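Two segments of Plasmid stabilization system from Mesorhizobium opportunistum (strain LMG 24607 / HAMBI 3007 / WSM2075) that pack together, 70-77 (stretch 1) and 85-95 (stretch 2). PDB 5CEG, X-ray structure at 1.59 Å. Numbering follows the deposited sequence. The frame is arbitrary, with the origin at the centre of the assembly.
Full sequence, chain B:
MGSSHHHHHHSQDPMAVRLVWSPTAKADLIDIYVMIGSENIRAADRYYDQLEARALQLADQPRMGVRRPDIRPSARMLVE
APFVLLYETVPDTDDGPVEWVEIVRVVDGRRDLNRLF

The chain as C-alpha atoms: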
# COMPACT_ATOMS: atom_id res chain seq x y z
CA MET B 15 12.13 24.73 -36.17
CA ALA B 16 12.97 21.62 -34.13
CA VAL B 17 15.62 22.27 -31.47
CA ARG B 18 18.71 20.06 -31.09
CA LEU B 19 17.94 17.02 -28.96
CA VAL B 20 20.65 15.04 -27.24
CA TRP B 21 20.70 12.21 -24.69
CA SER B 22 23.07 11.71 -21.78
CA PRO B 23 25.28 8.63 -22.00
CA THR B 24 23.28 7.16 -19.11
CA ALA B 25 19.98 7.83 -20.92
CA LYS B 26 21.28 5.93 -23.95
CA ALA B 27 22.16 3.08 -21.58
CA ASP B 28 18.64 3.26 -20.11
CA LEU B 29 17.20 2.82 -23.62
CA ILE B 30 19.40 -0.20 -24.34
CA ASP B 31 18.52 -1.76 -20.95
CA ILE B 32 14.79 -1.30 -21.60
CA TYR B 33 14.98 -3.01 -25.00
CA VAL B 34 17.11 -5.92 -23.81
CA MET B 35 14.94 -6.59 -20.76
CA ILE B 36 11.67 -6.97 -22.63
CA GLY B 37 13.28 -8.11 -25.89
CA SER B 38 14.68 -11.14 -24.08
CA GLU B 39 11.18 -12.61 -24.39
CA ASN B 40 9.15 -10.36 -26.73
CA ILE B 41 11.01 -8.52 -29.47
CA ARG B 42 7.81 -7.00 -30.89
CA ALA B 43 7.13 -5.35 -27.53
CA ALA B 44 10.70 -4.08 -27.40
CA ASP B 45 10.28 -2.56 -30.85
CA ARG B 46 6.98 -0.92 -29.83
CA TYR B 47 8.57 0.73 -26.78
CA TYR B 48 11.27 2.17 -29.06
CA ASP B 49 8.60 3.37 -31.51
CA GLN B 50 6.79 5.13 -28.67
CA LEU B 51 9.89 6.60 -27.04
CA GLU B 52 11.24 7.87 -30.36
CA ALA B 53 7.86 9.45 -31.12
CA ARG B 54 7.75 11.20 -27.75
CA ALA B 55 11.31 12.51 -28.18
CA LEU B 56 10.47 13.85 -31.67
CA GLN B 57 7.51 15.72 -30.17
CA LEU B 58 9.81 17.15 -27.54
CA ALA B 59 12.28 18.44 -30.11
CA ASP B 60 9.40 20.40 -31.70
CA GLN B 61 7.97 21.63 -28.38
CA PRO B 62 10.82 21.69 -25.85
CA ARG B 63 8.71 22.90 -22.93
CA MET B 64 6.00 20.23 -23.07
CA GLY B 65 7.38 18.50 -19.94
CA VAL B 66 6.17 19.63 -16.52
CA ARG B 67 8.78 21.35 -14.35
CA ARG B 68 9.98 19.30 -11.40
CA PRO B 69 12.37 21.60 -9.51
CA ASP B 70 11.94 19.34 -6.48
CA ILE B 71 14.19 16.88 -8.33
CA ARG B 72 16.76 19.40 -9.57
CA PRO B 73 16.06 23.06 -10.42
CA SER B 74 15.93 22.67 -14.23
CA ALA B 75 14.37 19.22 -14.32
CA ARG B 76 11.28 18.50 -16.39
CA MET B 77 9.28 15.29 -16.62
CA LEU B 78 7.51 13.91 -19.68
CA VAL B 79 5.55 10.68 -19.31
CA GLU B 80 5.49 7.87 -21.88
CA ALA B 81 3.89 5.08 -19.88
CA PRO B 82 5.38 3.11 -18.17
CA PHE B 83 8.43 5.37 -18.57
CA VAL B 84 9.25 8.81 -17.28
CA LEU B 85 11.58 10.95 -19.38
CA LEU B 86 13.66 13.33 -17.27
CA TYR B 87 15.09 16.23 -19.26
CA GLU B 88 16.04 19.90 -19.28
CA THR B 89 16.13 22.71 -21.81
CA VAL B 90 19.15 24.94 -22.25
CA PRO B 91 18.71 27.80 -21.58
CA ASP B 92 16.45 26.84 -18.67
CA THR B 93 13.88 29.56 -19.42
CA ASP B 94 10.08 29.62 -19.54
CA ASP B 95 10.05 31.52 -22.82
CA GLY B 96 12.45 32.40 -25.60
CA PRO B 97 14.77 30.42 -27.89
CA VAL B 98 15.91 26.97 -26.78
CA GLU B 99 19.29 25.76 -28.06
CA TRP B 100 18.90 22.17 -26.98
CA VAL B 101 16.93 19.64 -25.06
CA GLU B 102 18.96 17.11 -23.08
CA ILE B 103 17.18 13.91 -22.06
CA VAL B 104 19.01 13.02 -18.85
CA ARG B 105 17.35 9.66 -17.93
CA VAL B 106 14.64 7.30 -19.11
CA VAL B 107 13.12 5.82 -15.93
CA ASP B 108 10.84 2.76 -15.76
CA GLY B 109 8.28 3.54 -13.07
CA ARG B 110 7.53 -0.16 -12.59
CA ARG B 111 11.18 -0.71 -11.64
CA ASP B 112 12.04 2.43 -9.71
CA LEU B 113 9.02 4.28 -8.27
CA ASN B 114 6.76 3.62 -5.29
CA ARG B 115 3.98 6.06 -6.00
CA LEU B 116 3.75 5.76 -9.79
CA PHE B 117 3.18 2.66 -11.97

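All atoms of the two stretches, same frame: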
# COMPACT_ATOMS: atom_id res chain seq x y z
N ASP B 70 11.70 20.12 -7.68
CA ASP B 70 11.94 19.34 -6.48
C ASP B 70 12.95 18.23 -6.72
O ASP B 70 13.54 17.71 -5.77
CB ASP B 70 10.62 18.77 -5.92
CG ASP B 70 9.80 18.00 -6.95
OD1 ASP B 70 9.82 18.33 -8.15
OD2 ASP B 70 9.11 17.04 -6.54
N ILE B 71 13.16 17.87 -7.98
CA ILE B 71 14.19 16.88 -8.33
C ILE B 71 15.53 17.61 -8.43
O ILE B 71 16.41 17.44 -7.56
CB ILE B 71 13.85 16.15 -9.65
CG1 ILE B 71 12.52 15.39 -9.49
CG2 ILE B 71 14.97 15.20 -10.05
CD1 ILE B 71 12.02 14.74 -10.79
N ARG B 72 15.67 18.42 -9.47
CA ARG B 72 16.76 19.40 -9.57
C ARG B 72 16.15 20.64 -10.23
O ARG B 72 15.13 20.53 -10.90
CB ARG B 72 17.97 18.87 -10.36
CG ARG B 72 18.85 17.85 -9.63
CD ARG B 72 19.51 18.42 -8.37
NE ARG B 72 20.42 17.45 -7.77
CZ ARG B 72 20.95 17.57 -6.55
NH1 ARG B 72 20.65 18.64 -5.81
NH2 ARG B 72 21.76 16.64 -6.08
N PRO B 73 16.77 21.82 -10.05
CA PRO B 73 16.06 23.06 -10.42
C PRO B 73 15.56 23.14 -11.86
O PRO B 73 14.48 23.68 -12.08
CB PRO B 73 17.10 24.15 -10.14
CG PRO B 73 17.93 23.58 -9.04
CD PRO B 73 18.03 22.10 -9.34
N SER B 74 16.31 22.59 -12.82
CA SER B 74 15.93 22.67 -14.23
C SER B 74 15.17 21.45 -14.74
O SER B 74 14.83 21.38 -15.92
CB SER B 74 17.17 22.85 -15.10
OG SER B 74 18.02 21.72 -14.99
N ALA B 75 14.94 20.48 -13.86
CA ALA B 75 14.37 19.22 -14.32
C ALA B 75 12.93 19.36 -14.80
O ALA B 75 12.14 20.12 -14.23
CB ALA B 75 14.44 18.15 -13.21
N ARG B 76 12.62 18.60 -15.84
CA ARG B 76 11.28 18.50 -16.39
C ARG B 76 10.96 17.02 -16.57
O ARG B 76 11.85 16.21 -16.80
CB ARG B 76 11.16 19.23 -17.73
CG ARG B 76 11.19 20.74 -17.63
CD ARG B 76 11.23 21.36 -19.03
NE ARG B 76 11.25 22.82 -19.00
CZ ARG B 76 10.16 23.58 -18.95
NH1 ARG B 76 8.95 23.04 -18.95
NH2 ARG B 76 10.29 24.90 -18.93
N MET B 77 9.69 16.68 -16.49
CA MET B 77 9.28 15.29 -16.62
C MET B 77 8.25 15.16 -17.73
O MET B 77 7.29 15.93 -17.78
CB MET B 77 8.72 14.79 -15.28
CG MET B 77 8.03 13.47 -15.35
SD MET B 77 7.39 13.00 -13.72
CE MET B 77 8.89 13.01 -12.74
N LEU B 85 10.40 10.31 -18.82
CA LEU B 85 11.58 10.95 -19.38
C LEU B 85 11.94 12.13 -18.50
O LEU B 85 11.11 13.01 -18.28
CB LEU B 85 11.33 11.44 -20.82
CG LEU B 85 11.01 10.46 -21.95
CD1 LEU B 85 10.75 11.24 -23.23
CD2 LEU B 85 12.12 9.48 -22.18
N LEU B 86 13.18 12.17 -18.01
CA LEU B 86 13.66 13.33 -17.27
C LEU B 86 14.56 14.14 -18.18
O LEU B 86 15.49 13.58 -18.76
CB LEU B 86 14.44 12.92 -16.01
CG LEU B 86 13.71 12.04 -14.99
CD1 LEU B 86 14.66 11.70 -13.85
CD2 LEU B 86 12.47 12.77 -14.50
N TYR B 87 14.30 15.43 -18.33
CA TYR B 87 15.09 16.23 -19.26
C TYR B 87 15.18 17.68 -18.80
O TYR B 87 14.49 18.10 -17.88
CB TYR B 87 14.49 16.16 -20.67
CG TYR B 87 13.29 17.07 -20.92
CD1 TYR B 87 11.99 16.65 -20.65
CD2 TYR B 87 13.47 18.34 -21.45
CE1 TYR B 87 10.90 17.48 -20.91
CE2 TYR B 87 12.40 19.18 -21.70
CZ TYR B 87 11.12 18.75 -21.42
OH TYR B 87 10.05 19.61 -21.68
N GLU B 88 16.03 18.45 -19.48
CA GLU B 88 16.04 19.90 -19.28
C GLU B 88 16.18 20.60 -20.62
O GLU B 88 16.63 19.99 -21.59
CB GLU B 88 17.18 20.33 -18.36
CG GLU B 88 18.55 19.88 -18.88
CD GLU B 88 19.72 20.39 -18.05
OE1 GLU B 88 19.52 20.96 -16.96
OE2 GLU B 88 20.87 20.20 -18.51
N THR B 89 15.79 21.86 -20.67
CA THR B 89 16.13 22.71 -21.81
C THR B 89 17.33 23.57 -21.44
O THR B 89 17.55 23.88 -20.27
CB THR B 89 14.98 23.64 -22.25
OG1 THR B 89 14.77 24.67 -21.27
CG2 THR B 89 13.67 22.87 -22.48
N VAL B 90 18.11 23.94 -22.45
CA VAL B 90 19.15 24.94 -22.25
C VAL B 90 18.99 26.00 -23.34
O VAL B 90 19.00 25.67 -24.52
CB VAL B 90 20.55 24.36 -22.31
CG1 VAL B 90 21.57 25.49 -22.09
CG2 VAL B 90 20.73 23.28 -21.24
N PRO B 91 18.81 27.27 -22.95
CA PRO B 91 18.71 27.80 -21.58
C PRO B 91 17.50 27.24 -20.83
O PRO B 91 16.54 26.80 -21.47
CB PRO B 91 18.55 29.31 -21.77
CG PRO B 91 18.95 29.57 -23.21
CD PRO B 91 18.62 28.33 -23.96
N ASP B 92 17.56 27.26 -19.51
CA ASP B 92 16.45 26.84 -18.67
C ASP B 92 15.50 28.02 -18.44
O ASP B 92 15.42 28.56 -17.34
CB ASP B 92 16.97 26.31 -17.32
CG ASP B 92 15.85 25.86 -16.40
OD1 ASP B 92 14.90 25.25 -16.90
OD2 ASP B 92 15.92 26.14 -15.19
N THR B 93 14.79 28.42 -19.49
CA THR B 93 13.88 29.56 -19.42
C THR B 93 12.45 29.13 -19.70
O THR B 93 12.23 28.06 -20.26
CB THR B 93 14.28 30.64 -20.43
OG1 THR B 93 14.40 30.04 -21.73
CG2 THR B 93 15.62 31.27 -20.05
N ASP B 94 11.48 29.95 -19.31
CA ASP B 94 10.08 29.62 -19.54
C ASP B 94 9.61 30.10 -20.90
O ASP B 94 8.56 29.68 -21.39
CB ASP B 94 9.20 30.21 -18.44
CG ASP B 94 9.34 29.48 -17.13
OD1 ASP B 94 9.68 28.28 -17.17
OD2 ASP B 94 9.10 30.09 -16.07
N ASP B 95 10.37 31.01 -21.50
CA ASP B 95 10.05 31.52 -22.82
C ASP B 95 11.32 31.97 -23.52
O ASP B 95 12.32 32.28 -22.87
CB ASP B 95 9.05 32.67 -22.73
CG ASP B 95 9.52 33.77 -21.81
OD1 ASP B 95 8.99 33.86 -20.68
OD2 ASP B 95 10.42 34.54 -22.20
O HOH W 1 14.39 22.80 -18.30
O HOH W 2 12.89 25.37 -19.52
O HOH W 3 7.76 26.23 -18.80

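Residues 70-77 approach through a loop and end in a strand at Arg 76 and Met 77, which runs antiparallel to the strand 85-90; together the two stretches bury 582 Å² of surface. Arg 76 and Tyr 87 form the hydrogen-bonded pair: Arg 76 N donates to Tyr 87 O (2.8 Å) and Tyr 87 N donates to Arg 76 O (3.0 Å), the second bond being the straighter. Met 77 and Leu 86 follow as a non-hydrogen-bonded pair with their CA atoms 4.8 Å apart. Here CA-H...O contacts supplement the ladder, from Leu 86 CA to Arg 76 O and from Met 77 CA to Leu 85 O, each 3.4 Å. Just before the pairing, a type I turn from Arg 72 to Ala 75, closed by Ala 75 N to Arg 72 O (3.0 Å), reverses the chain.

Alternation along the strands sorts the side chains. On the sheet face carrying Met 77 and Leu 86 the contact is apolar: Leu 86 CD2 lies 4.0 Å from Met 77 CE and 4.2 Å from Ile 71 CD1, so one methyl meets both the thioether end and the isoleucine from the loop. On the face carrying Arg 76 and Tyr 87, Arg 76 CB sits over the phenol ring, 3.8 Å from the centroid of the Tyr 87 ring and 20° off its normal, a CH-pi contact. Beyond CB the arginine side chain leaves the ring past its hydroxyl end, where Arg 76 CD comes to 3.4 Å from Tyr 87 OH.

Polar side chains join the stretches beyond the ladder. With chi1 in p, Ser 74 directs its hydroxyl to the carboxylate of Glu 88, and Ser 74 OG donates a short hydrogen bond to Glu 88 OE1 (2.6 Å). The Arg 76 guanidinium reaches the loop after the second strand, where its salt bridge with Asp 94 is long (Arg 76 NH2 to Asp 94 OD1, 3.9 Å). Water 3 bridges the same pair from the side, accepting from Arg 76 NH2 (2.9 Å) and donating to Asp 94 OD1 (3.2 Å).

Two further waters fill the space between arginine and loop. Water 1 accepts from Thr 89 N (2.9 Å) and Arg 76 NE (3.2 Å) and lies within hydrogen-bonding distance of Ser 74 O (2.8 Å) and Asp 92 OD1 (2.9 Å). Water 2 accepts from Arg 76 NH2 (2.7 Å) and donates to Thr 89 OG1 (2.7 Å). Thr 89 OG1 in turn donates to Pro 91 O (2.8 Å), tying the strand end to the loop that follows the cis peptide bond before Pro 91.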